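Local coordinates for protein endoglucanase (Fervidobacterium pennivorans DSM 9078, PDB 6KDD) that probably hydrolyses beta-glucosidic bonds, acting as an endoglucanase of glycosyl hydrolase family 5 built on a closed eight-stranded parallel barrel, at residues R53-V58 / T315-E320; E15-I20 / R197-F202. One frame throughout, in Å; residues are numbered along the deposited sequence.

Interaction 1 of 2, residues R53-V58 / T315-E320; sequences RGFDSV and TAVVGE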
# COMPACT_ATOMS: atom_id res chain seq x y z
N ARG A 53 -12.01 3.39 -15.38
CA ARG A 53 -11.26 2.23 -15.85
C ARG A 53 -11.72 0.94 -15.17
O ARG A 53 -11.48 -0.14 -15.69
CB ARG A 53 -9.74 2.48 -15.73
CG ARG A 53 -8.83 1.34 -16.19
CD ARG A 53 -9.09 1.19 -17.71
NE ARG A 53 -8.32 0.14 -18.39
CZ ARG A 53 -8.61 -1.16 -18.35
NH1 ARG A 53 -9.68 -1.60 -17.70
NH2 ARG A 53 -7.83 -2.02 -19.01
N GLY A 54 -12.38 1.00 -14.00
CA GLY A 54 -12.85 -0.24 -13.39
C GLY A 54 -12.29 -0.54 -12.00
O GLY A 54 -12.55 -1.59 -11.43
N PHE A 55 -11.50 0.37 -11.44
CA PHE A 55 -10.94 0.16 -10.11
C PHE A 55 -12.03 0.44 -9.07
O PHE A 55 -12.91 1.28 -9.29
CB PHE A 55 -9.72 1.09 -9.90
CG PHE A 55 -8.48 0.64 -10.63
CD1 PHE A 55 -7.66 -0.33 -10.10
CD2 PHE A 55 -8.14 1.17 -11.87
CE1 PHE A 55 -6.53 -0.77 -10.78
CE2 PHE A 55 -7.00 0.74 -12.56
CZ PHE A 55 -6.18 -0.22 -12.00
N ASP A 56 -11.93 -0.26 -7.94
CA ASP A 56 -12.74 -0.05 -6.74
C ASP A 56 -12.10 0.90 -5.74
O ASP A 56 -12.81 1.52 -4.93
CB ASP A 56 -12.94 -1.38 -6.01
CG ASP A 56 -13.59 -2.36 -6.96
OD1 ASP A 56 -14.61 -1.96 -7.52
OD2 ASP A 56 -13.04 -3.49 -7.15
N SER A 57 -10.76 0.97 -5.74
CA SER A 57 -10.09 1.62 -4.62
C SER A 57 -8.77 2.27 -5.04
O SER A 57 -8.15 1.91 -6.05
CB SER A 57 -9.85 0.63 -3.50
OG SER A 57 -8.97 -0.40 -3.98
N VAL A 58 -8.33 3.22 -4.19
CA VAL A 58 -7.00 3.82 -4.34
C VAL A 58 -6.29 3.80 -3.00
O VAL A 58 -6.89 3.98 -1.93
CB VAL A 58 -7.10 5.28 -4.85
CG1 VAL A 58 -7.41 5.37 -6.35
CG2 VAL A 58 -8.03 6.14 -3.99
N THR A 315 -4.90 -3.91 -18.40
CA THR A 315 -5.84 -5.03 -18.37
C THR A 315 -5.36 -6.16 -17.49
O THR A 315 -6.16 -6.81 -16.81
CB THR A 315 -6.13 -5.59 -19.78
OG1 THR A 315 -6.61 -4.49 -20.55
CG2 THR A 315 -7.19 -6.67 -19.74
N ALA A 316 -4.04 -6.41 -17.49
CA ALA A 316 -3.42 -7.36 -16.57
C ALA A 316 -3.80 -7.02 -15.12
O ALA A 316 -4.03 -7.90 -14.28
CB ALA A 316 -1.90 -7.32 -16.74
N VAL A 317 -3.91 -5.72 -14.83
CA VAL A 317 -4.21 -5.32 -13.45
C VAL A 317 -5.70 -5.47 -13.16
O VAL A 317 -6.08 -6.02 -12.14
CB VAL A 317 -3.74 -3.87 -13.24
CG1 VAL A 317 -4.29 -3.27 -11.96
CG2 VAL A 317 -2.22 -3.81 -13.29
N VAL A 318 -6.53 -4.90 -14.05
CA VAL A 318 -7.97 -4.75 -13.83
C VAL A 318 -8.73 -6.05 -14.15
O VAL A 318 -9.73 -6.35 -13.51
CB VAL A 318 -8.54 -3.57 -14.63
CG1 VAL A 318 -10.07 -3.53 -14.52
CG2 VAL A 318 -7.92 -2.23 -14.20
N GLY A 319 -8.32 -6.80 -15.18
CA GLY A 319 -9.00 -8.03 -15.55
C GLY A 319 -10.35 -7.73 -16.20
O GLY A 319 -10.48 -6.69 -16.84
N GLU A 320 -11.32 -8.65 -16.01
CA GLU A 320 -12.71 -8.59 -16.46
C GLU A 320 -12.81 -8.84 -17.96
O GLU A 320 -12.07 -9.72 -18.44
CB GLU A 320 -13.35 -7.25 -16.14
CG GLU A 320 -13.94 -7.17 -14.75
CD GLU A 320 -14.93 -6.02 -14.69
OE1 GLU A 320 -14.64 -4.97 -15.30
OE2 GLU A 320 -16.01 -6.19 -14.07
O HOH W 1 -9.74 -4.57 -18.00
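The ring of F55 and the guanidinium of R53 both lay one face against V318: methyl CG2 lies between them, over one face of each. V317 CG1 comes up to the edge of the ring, whereas T315 OG1 and a water lie at the edge of the guanidinium, in its plane. The contact joins the turn that leads from helix 45-53 into strand 57-60 of the (beta/alpha)8 TIM barrel to the end of helix 313-318. G54 closes helix 45-53 in a Schellman motif with positive phi, a conformation in which a side chain would jam against the preceding carbonyl; a CB here would also come 3.2 Å from V318 CG1.

V318 CG2 makes a CH-pi contact, 3.8 Å from the centroid of the F55 ring and 29° off its normal. V318 CG1, anti to the backbone N (chi1 174°), lies 3.7 Å from R53 NH1. V317 CG1 is 3.6 Å from F55 CE1. An alanine at F55 would probably leave V318 CG2 and V317 CG1 without their aromatic partner and open a gap between turn and helix.

E311 grips the polar ends, with a salt bridge to R53 NH2 and a hydrogen bond to T315 OG1, while W309 forms a cation-pi contact with R53. The water bridges the helix ends, accepting from R53 NH1 at 3.0 Å and donating to G319 O.

Interaction 2 of 2, residues E15-I20 / R197-F202; sequences EYNKII and RIIVSF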
# COMPACT_ATOMS: atom_id res chain seq x y z
N GLU A 15 -16.08 -8.39 4.53
CA GLU A 15 -16.95 -7.67 3.62
C GLU A 15 -16.31 -6.32 3.25
O GLU A 15 -16.44 -5.88 2.10
CB GLU A 15 -18.39 -7.62 4.17
CG GLU A 15 -19.10 -8.97 4.06
CD GLU A 15 -19.56 -9.28 2.63
OE1 GLU A 15 -20.40 -8.51 2.11
OE2 GLU A 15 -19.07 -10.26 2.02
N TYR A 16 -15.58 -5.72 4.20
CA TYR A 16 -14.81 -4.50 3.98
C TYR A 16 -13.66 -4.72 2.99
O TYR A 16 -13.43 -3.91 2.08
CB TYR A 16 -14.30 -3.92 5.30
CG TYR A 16 -15.36 -3.16 6.06
CD1 TYR A 16 -15.72 -1.88 5.69
CD2 TYR A 16 -16.06 -3.77 7.10
CE1 TYR A 16 -16.74 -1.20 6.36
CE2 TYR A 16 -17.07 -3.11 7.78
CZ TYR A 16 -17.42 -1.82 7.40
OH TYR A 16 -18.41 -1.17 8.07
N ASN A 17 -12.96 -5.86 3.14
CA ASN A 17 -11.85 -6.19 2.27
C ASN A 17 -12.37 -6.23 0.84
O ASN A 17 -11.69 -5.82 -0.10
CB ASN A 17 -11.25 -7.56 2.59
CG ASN A 17 -9.86 -7.72 2.01
OD1 ASN A 17 -9.10 -6.75 1.98
ND2 ASN A 17 -9.52 -8.93 1.60
N LYS A 18 -13.59 -6.75 0.69
CA LYS A 18 -14.20 -6.78 -0.63
C LYS A 18 -14.43 -5.39 -1.21
O LYS A 18 -14.57 -5.28 -2.42
CB LYS A 18 -15.52 -7.57 -0.61
CG LYS A 18 -15.32 -9.08 -0.60
CD LYS A 18 -16.60 -9.85 -0.27
CE LYS A 18 -16.29 -11.27 0.16
NZ LYS A 18 -17.32 -12.22 -0.33
N ILE A 19 -14.52 -4.32 -0.39
CA ILE A 19 -14.70 -3.03 -1.05
C ILE A 19 -13.34 -2.39 -1.38
O ILE A 19 -13.31 -1.37 -2.05
CB ILE A 19 -15.66 -2.05 -0.35
CG1 ILE A 19 -15.09 -1.54 0.98
CG2 ILE A 19 -17.08 -2.64 -0.23
CD1 ILE A 19 -15.67 -0.21 1.39
N ILE A 20 -12.23 -2.98 -0.92
CA ILE A 20 -10.95 -2.65 -1.54
C ILE A 20 -10.94 -3.18 -2.96
O ILE A 20 -10.65 -2.43 -3.90
CB ILE A 20 -9.79 -3.21 -0.71
CG1 ILE A 20 -9.87 -2.64 0.71
CG2 ILE A 20 -8.46 -2.89 -1.37
CD1 ILE A 20 -8.94 -3.26 1.71
N ARG A 197 -11.81 -5.28 13.18
CA ARG A 197 -11.85 -4.31 12.10
C ARG A 197 -10.44 -4.02 11.61
O ARG A 197 -10.09 -2.86 11.38
CB ARG A 197 -12.55 -3.02 12.54
CG ARG A 197 -14.07 -3.17 12.65
CD ARG A 197 -14.70 -3.16 11.28
NE ARG A 197 -16.14 -3.16 11.43
CZ ARG A 197 -16.86 -4.26 11.59
NH1 ARG A 197 -16.28 -5.45 11.58
NH2 ARG A 197 -18.17 -4.16 11.74
N ILE A 198 -9.66 -5.09 11.44
CA ILE A 198 -8.33 -4.97 10.88
C ILE A 198 -8.22 -5.85 9.64
O ILE A 198 -8.93 -6.86 9.46
CB ILE A 198 -7.17 -5.22 11.88
CG1 ILE A 198 -7.24 -6.61 12.52
CG2 ILE A 198 -7.03 -4.11 12.91
CD1 ILE A 198 -5.97 -7.01 13.26
N ILE A 199 -7.30 -5.43 8.75
CA ILE A 199 -6.95 -6.17 7.55
C ILE A 199 -5.43 -6.23 7.53
O ILE A 199 -4.74 -5.27 7.81
CB ILE A 199 -7.58 -5.58 6.26
CG1 ILE A 199 -9.11 -5.66 6.30
CG2 ILE A 199 -7.04 -6.25 5.00
CD1 ILE A 199 -9.82 -4.86 5.22
N VAL A 200 -4.90 -7.43 7.27
CA VAL A 200 -3.45 -7.58 7.27
C VAL A 200 -2.98 -7.39 5.82
O VAL A 200 -3.64 -7.86 4.89
CB VAL A 200 -3.06 -8.97 7.81
CG1 VAL A 200 -1.58 -9.24 7.62
CG2 VAL A 200 -3.41 -9.04 9.30
N SER A 201 -1.82 -6.75 5.64
CA SER A 201 -1.36 -6.50 4.27
C SER A 201 0.03 -7.08 4.02
O SER A 201 0.91 -6.96 4.87
CB SER A 201 -1.29 -5.00 4.04
OG SER A 201 -1.09 -4.76 2.65
N PHE A 202 0.26 -7.62 2.82
CA PHE A 202 1.62 -7.92 2.37
C PHE A 202 1.84 -7.25 1.01
O PHE A 202 0.88 -6.98 0.29
CB PHE A 202 1.94 -9.43 2.29
CG PHE A 202 1.37 -10.24 1.16
CD1 PHE A 202 0.01 -10.54 1.13
CD2 PHE A 202 2.18 -10.73 0.12
CE1 PHE A 202 -0.55 -11.25 0.07
CE2 PHE A 202 1.63 -11.47 -0.92
CZ PHE A 202 0.26 -11.70 -0.96
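Helix 13-20 closes the N-terminal end of the beta/alpha barrel, and Y16, N17 and I20 on it meet R197, just before strand 198-204, and I199 near its start. The segment axes approach to 9.5 Å and run at 51° to each other.

I199 carries most of the contact. Its CD1 meets CD1 of I20 tip to tip at 4.0 Å and also reaches N17 CA, at 3.8 Å; chi1 of -64° sets CG1, the branch that carries CD1, anti to the carbonyl carbon. Its other branch, CG2, lies 3.7 Å from N17 OD1. That amide is buried but satisfied at both atoms, OD1 by S289 OG and ND2 by the carbonyl of I256, which probably keeps its plane from turning.

At the outer end the chemistry changes. The Y16 ring and the R197 guanidinium are inclined at 42°, with Y16 CE2 standing 3.7 Å above the guanidinium plane, toward its rim. The phenol OH passes on to a hydrogen bond with E135.

Around this pair, F138 of strand 137-140 packs on Y16 and I20, F257 of strand 256-261 covers both I20 and I199, and strand 174-177 runs beside strand 198-204, hydrogen-bonded to I199.

Overall arrangement
Both contacts belong to the same barrel, and their centres lie about 17 Å apart. Interaction 2 is the deeper: a terminal helix rests on a barrel strand, mostly through aliphatic groups and a satisfied buried amide, with an arginine only at its margin. Interaction 1 lies farther from the centre of the chain and is partly buried; there an aromatic-aliphatic patch gives way to an arginine, a water and two helix ends. They hold opposite ends of the sequence, helix 13-20 and helix 313-318, to different strands or their approaches. A probable hydrogen bond, S57 OG to I20 O at 2.6 Å, ties 53-58 directly to 15-20.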